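Local coordinates for GTP-binding protein (Thermus thermophilus, PDB 2DBY), which binds guanine nucleotides such as GDP and, as a YchF/OLA1 member of the OBG GTPase family, probably hydrolyses ATP and associates with the large ribosomal subunit, at residues A208-E213 and P222-V227; A226-A231 and V238-A243. All blocks are in the same frame, centred on the assembly; numbering follows the deposited sequence.

The two interactions follow each other through one beta-alpha-beta unit: strand 204-209, helix 222-234, strand 237-241. Interaction 1 joins the end of the first strand and the loop after it to the start of the helix; interaction 2 joins the middle of the same helix to the second strand. Their centres lie about 6 Å apart and they share A226 and V227. The strands are parallel neighbours in the main sheet, and the helix packs on both through V224, V227, R228 and A231. Both strands end at GDP, where their ends are joined to each other. One crossover thus brings two guanine-contacting loops of the OBG-type G domain together.

Interaction 1: A208-E213 and P222-V227; sequences ANVAEE and PQVEAV. With GDP (guanosine-5'-diphosphate), chain B.
A208, near the C-terminal end of strand 204-209, faces V224 in the first turn of helix 222-234, with CA to CA 6.3 Å, the shortest such spacing between the two segments. The contact is a small apolar one centred on V224. Its CG2 methyl meets CG1 of V210 at 3.5 Å, the two valine side chains crossing at about a right angle, and sits more loosely beside CB of A208, at 4.2 Å. The first torsion of V224 (chi1 174°) leaves CG1 anti to the backbone N and brings CG2 round beside that N, where it can serve both partners. One helical turn later V227 points its CB at the strand, as V224 does not, yet its CG1 stays 4.7 Å from CB of A208. No hydrogen bond crosses between the segments; N221 OD1 accepts from the backbone N of V224 at the start of the helix.

N209 points its CB away from the helix, and its amide reaches the guanine. Its CG is anti to the backbone N (chi1 -169°), which places ND2 3.2 Å from N7 of GDP, and OD1 3.1 Å from O6. OD1 and O6 are both acceptors, and OD1 takes a hydrogen bond from the backbone N of A243; ND2 gives one to V12 O in the P-loop, so the amide is held at both ends. N209 to E212 reads Asn-Val-Ala-Glu, matching the NxxE form of the G4 guanine-recognition motif characteristic of YchF/OLA1 proteins, and V210 of this motif packs on the crossover helix.

Interaction 2: A226-A231 and V238-A243; sequences AVRRKA and VVVVSA. With GDP (guanosine-5'-diphosphate), chain B.
V238 lays its CG1 methyl over one face of the R228 guanidinium, with NH1 of R228 3.9 Å from that CG1. The arginine leaves the helix with CG anti to the carbonyl carbon (chi1 -67°) and runs extended from CG to NE, crossing the valine at about a right angle. Farther along the strand, CG2 of V240 touches NH2 of R228 at 3.7 Å, approaching obliquely. Two polar links fix the rotation of the flat group: NH2 donates to D217 O, while NH1 donates to a water lying in the guanidinium plane, which passes a hydrogen bond on to the backbone O of V238.

The other methyl of V238 meets the small side chains of the helix. Its CG2 packs on CB of A231 at 3.6 Å and, less closely, on CG1 of V227 at 4.1 Å. Past the strand, S242 OG donates a 3.0 Å hydrogen bond to O6 of GDP. The same OG accepts from L245 N as the N-cap of helix 243-250, and CB of A243 lies 3.7 Å from N7 of GDP.

Helix 226-231 and strand 238-241 run nearly antiparallel, at 158°, with axes 9.6 Å apart. Helix 124-156 lends L125 to V227 and K230, Y206 of strand 204-209 touches the same two, and V239, pointing away from helix 222-234, packs against R273 and A277 of helix 270-281.

Interaction 1: A208-E213 and P222-V227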
ATOM      1  N   ALA A 208      -9.330  10.262   7.020  1.00 13.36           N
ATOM      2  CA  ALA A 208     -10.134  11.288   7.701  1.00 13.06           C
ATOM      3  C   ALA A 208      -9.199  12.316   8.316  1.00 11.94           C
ATOM      4  O   ALA A 208      -8.501  12.014   9.290  1.00 12.32           O
ATOM      5  CB  ALA A 208     -11.015  10.640   8.801  1.00 14.83           C
ATOM      6  N   ASN A 209      -9.168  13.514   7.734  1.00 10.20           N
ATOM      7  CA  ASN A 209      -8.310  14.596   8.238  1.00 13.89           C
ATOM      8  C   ASN A 209      -9.076  15.296   9.353  1.00 14.42           C
ATOM      9  O   ASN A 209     -10.168  15.824   9.129  1.00 16.57           O
ATOM     10  CB  ASN A 209      -7.985  15.581   7.116  1.00 14.15           C
ATOM     11  CG  ASN A 209      -6.903  16.569   7.510  1.00 18.99           C
ATOM     12  OD1 ASN A 209      -6.184  16.367   8.503  1.00 16.17           O
ATOM     13  ND2 ASN A 209      -6.767  17.626   6.739  1.00 18.82           N
ATOM     14  N   VAL A 210      -8.504  15.289  10.550  1.00 13.02           N
ATOM     15  CA  VAL A 210      -9.155  15.879  11.701  1.00 13.01           C
ATOM     16  C   VAL A 210      -8.253  16.870  12.435  1.00 14.53           C
ATOM     17  O   VAL A 210      -7.061  16.965  12.151  1.00 13.32           O
ATOM     18  CB  VAL A 210      -9.553  14.790  12.749  1.00 14.81           C
ATOM     19  CG1 VAL A 210     -10.546  13.817  12.134  1.00 15.58           C
ATOM     20  CG2 VAL A 210      -8.309  13.998  13.227  1.00 13.61           C
ATOM     21  N   ALA A 211      -8.852  17.605  13.366  1.00 14.64           N
ATOM     22  CA  ALA A 211      -8.084  18.516  14.209  1.00 19.16           C
ATOM     23  C   ALA A 211      -7.322  17.568  15.153  1.00 17.41           C
ATOM     24  O   ALA A 211      -7.827  16.501  15.498  1.00 16.81           O
ATOM     25  CB  ALA A 211      -9.028  19.412  14.999  1.00 19.09           C
ATOM     26  N   GLU A 212      -6.130  17.959  15.608  1.00 14.06           N
ATOM     27  CA  GLU A 212      -5.327  17.083  16.466  1.00 15.43           C
ATOM     28  C   GLU A 212      -6.011  16.531  17.716  1.00 16.51           C
ATOM     29  O   GLU A 212      -5.692  15.415  18.141  1.00 18.45           O
ATOM     30  CB  GLU A 212      -4.025  17.788  16.863  1.00 20.65           C
ATOM     31  CG  GLU A 212      -4.217  19.176  17.410  1.00 21.19           C
ATOM     32  CD  GLU A 212      -2.926  19.992  17.374  1.00 27.39           C
ATOM     33  OE1 GLU A 212      -2.176  19.894  16.375  1.00 30.60           O
ATOM     34  OE2 GLU A 212      -2.681  20.741  18.331  1.00 23.53           O
ATOM     35  N   GLU A 213      -6.944  17.292  18.293  1.00 21.82           N
ATOM     36  CA  GLU A 213      -7.661  16.842  19.502  1.00 19.08           C
ATOM     37  C   GLU A 213      -8.499  15.593  19.259  1.00 24.63           C
ATOM     38  O   GLU A 213      -8.845  14.882  20.200  1.00 21.53           O
ATOM     39  CB  GLU A 213      -8.583  17.934  20.034  1.00 20.48           C
ATOM     40  CG  GLU A 213      -9.553  18.467  19.019  1.00 27.28           C
ATOM     41  CD  GLU A 213      -9.056  19.762  18.378  1.00 33.72           C
ATOM     42  OE1 GLU A 213      -7.816  19.923  18.154  1.00 26.61           O
ATOM     43  OE2 GLU A 213      -9.921  20.617  18.090  1.00 35.36           O
ATOM     44  N   PRO A 222     -18.750  13.148  14.651  1.00 16.21           N
ATOM     45  CA  PRO A 222     -19.755  12.656  13.701  1.00 17.99           C
ATOM     46  C   PRO A 222     -19.294  12.508  12.263  1.00 14.65           C
ATOM     47  O   PRO A 222     -19.746  11.607  11.561  1.00 14.95           O
ATOM     48  CB  PRO A 222     -20.904  13.656  13.852  1.00 17.43           C
ATOM     49  CG  PRO A 222     -20.181  14.931  14.263  1.00 18.81           C
ATOM     50  CD  PRO A 222     -19.185  14.416  15.266  1.00 20.26           C
ATOM     51  N   GLN A 223     -18.404  13.392  11.810  1.00 16.12           N
ATOM     52  CA  GLN A 223     -17.939  13.297  10.440  1.00 16.14           C
ATOM     53  C   GLN A 223     -17.073  12.044  10.244  1.00 14.33           C
ATOM     54  O   GLN A 223     -17.198  11.355   9.223  1.00 14.24           O
ATOM     55  CB  GLN A 223     -17.183  14.569  10.054  1.00 16.88           C
ATOM     56  CG  GLN A 223     -18.115  15.776   9.956  1.00 21.55           C
ATOM     57  CD  GLN A 223     -17.406  17.026   9.461  1.00 29.24           C
ATOM     58  OE1 GLN A 223     -16.444  17.491  10.066  1.00 30.27           O
ATOM     59  NE2 GLN A 223     -17.891  17.577   8.355  1.00 34.83           N
ATOM     60  N   VAL A 224     -16.201  11.749  11.210  1.00 14.31           N
ATOM     61  CA  VAL A 224     -15.359  10.546  11.135  1.00 12.62           C
ATOM     62  C   VAL A 224     -16.271   9.313  11.230  1.00 15.00           C
ATOM     63  O   VAL A 224     -16.087   8.335  10.523  1.00 12.55           O
ATOM     64  CB  VAL A 224     -14.320  10.495  12.274  1.00 15.14           C
ATOM     65  CG1 VAL A 224     -13.549   9.158  12.253  1.00 12.08           C
ATOM     66  CG2 VAL A 224     -13.359  11.664  12.120  1.00 14.15           C
ATOM     67  N   GLU A 225     -17.259   9.371  12.113  1.00 14.12           N
ATOM     68  CA  GLU A 225     -18.187   8.239  12.218  1.00 15.82           C
ATOM     69  C   GLU A 225     -18.927   7.997  10.891  1.00 13.14           C
ATOM     70  O   GLU A 225     -19.131   6.846  10.496  1.00 15.03           O
ATOM     71  CB  GLU A 225     -19.179   8.490  13.355  1.00 15.77           C
ATOM     72  CG  GLU A 225     -18.556   8.219  14.704  1.00 18.80           C
ATOM     73  CD  GLU A 225     -18.046   6.785  14.794  1.00 28.30           C
ATOM     74  OE1 GLU A 225     -18.671   5.892  14.179  1.00 32.47           O
ATOM     75  OE2 GLU A 225     -17.040   6.541  15.479  1.00 24.06           O
ATOM     76  N   ALA A 226     -19.329   9.065  10.207  1.00 13.64           N
ATOM     77  CA  ALA A 226     -20.031   8.917   8.918  1.00 14.48           C
ATOM     78  C   ALA A 226     -19.072   8.308   7.908  1.00 18.08           C
ATOM     79  O   ALA A 226     -19.466   7.464   7.101  1.00 14.09           O
ATOM     80  CB  ALA A 226     -20.530  10.259   8.400  1.00 14.61           C
ATOM     81  N   VAL A 227     -17.812   8.751   7.943  1.00 13.33           N
ATOM     82  CA  VAL A 227     -16.802   8.193   7.045  1.00 14.43           C
ATOM     83  C   VAL A 227     -16.615   6.685   7.282  1.00 14.40           C
ATOM     84  O   VAL A 227     -16.497   5.921   6.314  1.00 17.33           O
ATOM     85  CB  VAL A 227     -15.447   8.960   7.193  1.00 14.09           C
ATOM     86  CG1 VAL A 227     -14.288   8.199   6.506  1.00 12.71           C
ATOM     87  CG2 VAL A 227     -15.611  10.332   6.591  1.00 12.26           C
TER
HETATM   88  PB  GDP B 501      -5.924  21.141  -0.254  0.62 27.51           P
HETATM   89  O1B GDP B 501      -6.759  22.161  -1.015  0.62 26.09           O
HETATM   90  O2B GDP B 501      -6.691  19.716  -0.135  0.62 12.57           O
HETATM   91  O3B GDP B 501      -4.419  21.117  -0.515  0.62 23.11           O
HETATM   92  O3A GDP B 501      -6.015  21.702   1.282  0.62 27.76           O
HETATM   93  PA  GDP B 501      -4.903  22.459   2.174  0.62 36.75           P
HETATM   94  O1A GDP B 501      -3.723  21.602   2.342  0.62 19.44           O
HETATM   95  O2A GDP B 501      -4.477  23.841   1.469  0.62 33.40           O
HETATM   96  O5' GDP B 501      -5.540  22.758   3.628  0.62 40.67           O
HETATM   97  C5' GDP B 501      -6.657  23.644   3.486  0.62 49.07           C
HETATM   98  C4' GDP B 501      -6.815  24.458   4.795  0.62 51.81           C
HETATM   99  O4' GDP B 501      -7.061  23.591   5.972  0.62 53.64           O
HETATM  100  C3' GDP B 501      -5.587  25.265   5.194  0.62 52.74           C
HETATM  101  O3' GDP B 501      -5.547  26.632   5.600  0.62 57.49           O
HETATM  102  C2' GDP B 501      -4.794  24.260   6.069  0.62 54.44           C
HETATM  103  O2' GDP B 501      -3.997  25.049   6.984  0.62 57.11           O
HETATM  104  C1' GDP B 501      -5.925  23.719   6.932  0.62 52.49           C
HETATM  105  N9  GDP B 501      -5.645  22.364   7.490  0.62 47.77           N
HETATM  106  C8  GDP B 501      -5.202  21.255   6.794  0.62 44.91           C
HETATM  107  N7  GDP B 501      -5.074  20.232   7.595  0.62 36.19           N
HETATM  108  C5  GDP B 501      -5.420  20.610   8.854  0.62 41.36           C
HETATM  109  C6  GDP B 501      -5.486  19.940  10.122  0.62 38.65           C
HETATM  110  O6  GDP B 501      -5.180  18.773  10.209  0.62 21.73           O
HETATM  111  N1  GDP B 501      -5.898  20.647  11.236  0.62 38.06           N
HETATM  112  C2  GDP B 501      -6.245  21.981  11.126  0.62 44.46           C
HETATM  113  N2  GDP B 501      -6.654  22.661  12.245  0.62 45.35           N
HETATM  114  N3  GDP B 501      -6.191  22.620   9.949  0.62 46.55           N
HETATM  115  C4  GDP B 501      -5.790  21.983   8.805  0.62 44.82           C

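Interaction 2: A226-A231 and V238-A243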
ATOM      1  N   ALA A 226     -19.329   9.065  10.207  1.00 13.64           N
ATOM      2  CA  ALA A 226     -20.031   8.917   8.918  1.00 14.48           C
ATOM      3  C   ALA A 226     -19.072   8.308   7.908  1.00 18.08           C
ATOM      4  O   ALA A 226     -19.466   7.464   7.101  1.00 14.09           O
ATOM      5  CB  ALA A 226     -20.530  10.259   8.400  1.00 14.61           C
ATOM      6  N   VAL A 227     -17.812   8.751   7.943  1.00 13.33           N
ATOM      7  CA  VAL A 227     -16.802   8.193   7.045  1.00 14.43           C
ATOM      8  C   VAL A 227     -16.615   6.685   7.282  1.00 14.40           C
ATOM      9  O   VAL A 227     -16.497   5.921   6.314  1.00 17.33           O
ATOM     10  CB  VAL A 227     -15.447   8.960   7.193  1.00 14.09           C
ATOM     11  CG1 VAL A 227     -14.288   8.199   6.506  1.00 12.71           C
ATOM     12  CG2 VAL A 227     -15.611  10.332   6.591  1.00 12.26           C
ATOM     13  N   ARG A 228     -16.604   6.239   8.543  1.00 12.90           N
ATOM     14  CA  ARG A 228     -16.470   4.811   8.836  1.00 13.09           C
ATOM     15  C   ARG A 228     -17.681   4.050   8.263  1.00 17.46           C
ATOM     16  O   ARG A 228     -17.534   2.947   7.714  1.00 16.30           O
ATOM     17  CB  ARG A 228     -16.361   4.555  10.356  1.00 14.50           C
ATOM     18  CG  ARG A 228     -15.072   5.097  10.974  1.00 13.68           C
ATOM     19  CD  ARG A 228     -14.932   4.712  12.421  1.00 16.98           C
ATOM     20  NE  ARG A 228     -13.755   5.309  13.074  1.00 17.25           N
ATOM     21  CZ  ARG A 228     -12.492   4.934  12.872  1.00 18.65           C
ATOM     22  NH1 ARG A 228     -12.202   3.950  12.025  1.00 17.26           N
ATOM     23  NH2 ARG A 228     -11.511   5.547  13.527  1.00 16.78           N
ATOM     24  N   ARG A 229     -18.875   4.635   8.390  1.00 16.65           N
ATOM     25  CA  ARG A 229     -20.114   4.020   7.869  1.00 15.62           C
ATOM     26  C   ARG A 229     -20.047   3.838   6.342  1.00 20.57           C
ATOM     27  O   ARG A 229     -20.364   2.752   5.811  1.00 17.70           O
ATOM     28  CB  ARG A 229     -21.320   4.893   8.275  1.00 19.33           C
ATOM     29  CG  ARG A 229     -22.666   4.559   7.626  1.00 24.61           C
ATOM     30  CD  ARG A 229     -23.828   5.175   8.463  1.00 24.26           C
ATOM     31  NE  ARG A 229     -23.654   6.605   8.781  1.00 24.98           N
ATOM     32  CZ  ARG A 229     -23.860   7.600   7.916  1.00 22.49           C
ATOM     33  NH1 ARG A 229     -24.243   7.328   6.675  1.00 24.56           N
ATOM     34  NH2 ARG A 229     -23.708   8.874   8.289  1.00 24.35           N
ATOM     35  N   LYS A 230     -19.626   4.891   5.641  1.00 16.91           N
ATOM     36  CA  LYS A 230     -19.493   4.859   4.189  1.00 17.36           C
ATOM     37  C   LYS A 230     -18.394   3.887   3.792  1.00 17.43           C
ATOM     38  O   LYS A 230     -18.499   3.205   2.772  1.00 18.10           O
ATOM     39  CB  LYS A 230     -19.123   6.240   3.641  1.00 20.87           C
ATOM     40  CG  LYS A 230     -18.936   6.276   2.132  1.00 24.84           C
ATOM     41  CD  LYS A 230     -20.269   6.185   1.409  1.00 37.31           C
ATOM     42  CE  LYS A 230     -20.149   6.599  -0.058  1.00 43.60           C
ATOM     43  NZ  LYS A 230     -19.640   7.995  -0.213  1.00 45.70           N
ATOM     44  N   ALA A 231     -17.324   3.851   4.575  1.00 17.09           N
ATOM     45  CA  ALA A 231     -16.214   2.941   4.284  1.00 18.86           C
ATOM     46  C   ALA A 231     -16.714   1.500   4.263  1.00 18.73           C
ATOM     47  O   ALA A 231     -16.300   0.689   3.414  1.00 16.36           O
ATOM     48  CB  ALA A 231     -15.098   3.086   5.345  1.00 16.45           C
ATOM     49  N   VAL A 238     -10.184   2.853   6.948  1.00 12.59           N
ATOM     50  CA  VAL A 238     -10.126   4.254   7.407  1.00 15.51           C
ATOM     51  C   VAL A 238      -8.870   4.521   8.232  1.00 13.79           C
ATOM     52  O   VAL A 238      -8.457   3.698   9.069  1.00 14.53           O
ATOM     53  CB  VAL A 238     -11.379   4.608   8.296  1.00 12.60           C
ATOM     54  CG1 VAL A 238     -11.248   6.021   8.892  1.00 13.14           C
ATOM     55  CG2 VAL A 238     -12.644   4.561   7.448  1.00 10.70           C
ATOM     56  N   VAL A 239      -8.220   5.644   7.958  1.00 11.08           N
ATOM     57  CA  VAL A 239      -7.068   6.030   8.773  1.00 10.64           C
ATOM     58  C   VAL A 239      -7.328   7.465   9.186  1.00 14.67           C
ATOM     59  O   VAL A 239      -7.663   8.307   8.341  1.00 14.29           O
ATOM     60  CB  VAL A 239      -5.728   6.007   8.031  1.00 13.66           C
ATOM     61  CG1 VAL A 239      -4.608   6.312   9.047  1.00 13.29           C
ATOM     62  CG2 VAL A 239      -5.482   4.648   7.384  1.00 16.59           C
ATOM     63  N   VAL A 240      -7.178   7.754  10.476  1.00 12.56           N
ATOM     64  CA  VAL A 240      -7.418   9.118  10.951  1.00 13.93           C
ATOM     65  C   VAL A 240      -6.097   9.834  11.184  1.00 13.69           C
ATOM     66  O   VAL A 240      -5.229   9.322  11.897  1.00 15.18           O
ATOM     67  CB  VAL A 240      -8.230   9.100  12.271  1.00 13.82           C
ATOM     68  CG1 VAL A 240      -8.522  10.532  12.729  1.00 16.20           C
ATOM     69  CG2 VAL A 240      -9.507   8.281  12.081  1.00 13.56           C
ATOM     70  N   VAL A 241      -5.946  11.009  10.579  1.00 12.04           N
ATOM     71  CA  VAL A 241      -4.720  11.800  10.749  1.00 12.65           C
ATOM     72  C   VAL A 241      -5.045  13.285  10.861  1.00 14.82           C
ATOM     73  O   VAL A 241      -6.132  13.734  10.505  1.00 14.11           O
ATOM     74  CB  VAL A 241      -3.779  11.666   9.521  1.00 16.61           C
ATOM     75  CG1 VAL A 241      -3.571  10.196   9.185  1.00 18.37           C
ATOM     76  CG2 VAL A 241      -4.351  12.443   8.323  1.00 20.74           C
ATOM     77  N   SER A 242      -4.102  14.050  11.394  1.00 10.85           N
ATOM     78  CA  SER A 242      -4.229  15.503  11.377  1.00 10.93           C
ATOM     79  C   SER A 242      -3.083  15.910  10.432  1.00 12.46           C
ATOM     80  O   SER A 242      -1.907  15.818  10.807  1.00 11.78           O
ATOM     81  CB  SER A 242      -3.963  16.124  12.756  1.00 12.90           C
ATOM     82  OG  SER A 242      -3.779  17.515  12.586  1.00 15.10           O
ATOM     83  N   ALA A 243      -3.409  16.336   9.213  1.00 15.62           N
ATOM     84  CA  ALA A 243      -2.392  16.732   8.238  1.00 14.62           C
ATOM     85  C   ALA A 243      -1.525  17.842   8.802  1.00 13.30           C
ATOM     86  O   ALA A 243      -0.315  17.859   8.617  1.00 12.83           O
ATOM     87  CB  ALA A 243      -3.064  17.222   6.938  1.00 14.95           C
TER
HETATM   88  PB  GDP B 501      -5.924  21.141  -0.254  0.62 27.51           P
HETATM   89  O1B GDP B 501      -6.759  22.161  -1.015  0.62 26.09           O
HETATM   90  O2B GDP B 501      -6.691  19.716  -0.135  0.62 12.57           O
HETATM   91  O3B GDP B 501      -4.419  21.117  -0.515  0.62 23.11           O
HETATM   92  O3A GDP B 501      -6.015  21.702   1.282  0.62 27.76           O
HETATM   93  PA  GDP B 501      -4.903  22.459   2.174  0.62 36.75           P
HETATM   94  O1A GDP B 501      -3.723  21.602   2.342  0.62 19.44           O
HETATM   95  O2A GDP B 501      -4.477  23.841   1.469  0.62 33.40           O
HETATM   96  O5' GDP B 501      -5.540  22.758   3.628  0.62 40.67           O
HETATM   97  C5' GDP B 501      -6.657  23.644   3.486  0.62 49.07           C
HETATM   98  C4' GDP B 501      -6.815  24.458   4.795  0.62 51.81           C
HETATM   99  O4' GDP B 501      -7.061  23.591   5.972  0.62 53.64           O
HETATM  100  C3' GDP B 501      -5.587  25.265   5.194  0.62 52.74           C
HETATM  101  O3' GDP B 501      -5.547  26.632   5.600  0.62 57.49           O
HETATM  102  C2' GDP B 501      -4.794  24.260   6.069  0.62 54.44           C
HETATM  103  O2' GDP B 501      -3.997  25.049   6.984  0.62 57.11           O
HETATM  104  C1' GDP B 501      -5.925  23.719   6.932  0.62 52.49           C
HETATM  105  N9  GDP B 501      -5.645  22.364   7.490  0.62 47.77           N
HETATM  106  C8  GDP B 501      -5.202  21.255   6.794  0.62 44.91           C
HETATM  107  N7  GDP B 501      -5.074  20.232   7.595  0.62 36.19           N
HETATM  108  C5  GDP B 501      -5.420  20.610   8.854  0.62 41.36           C
HETATM  109  C6  GDP B 501      -5.486  19.940  10.122  0.62 38.65           C
HETATM  110  O6  GDP B 501      -5.180  18.773  10.209  0.62 21.73           O
HETATM  111  N1  GDP B 501      -5.898  20.647  11.236  0.62 38.06           N
HETATM  112  C2  GDP B 501      -6.245  21.981  11.126  0.62 44.46           C
HETATM  113  N2  GDP B 501      -6.654  22.661  12.245  0.62 45.35           N
HETATM  114  N3  GDP B 501      -6.191  22.620   9.949  0.62 46.55           N
HETATM  115  C4  GDP B 501      -5.790  21.983   8.805  0.62 44.82           C
HETATM  116  O   HOH W   1      -9.559   3.108  11.550  1.00 25.18           O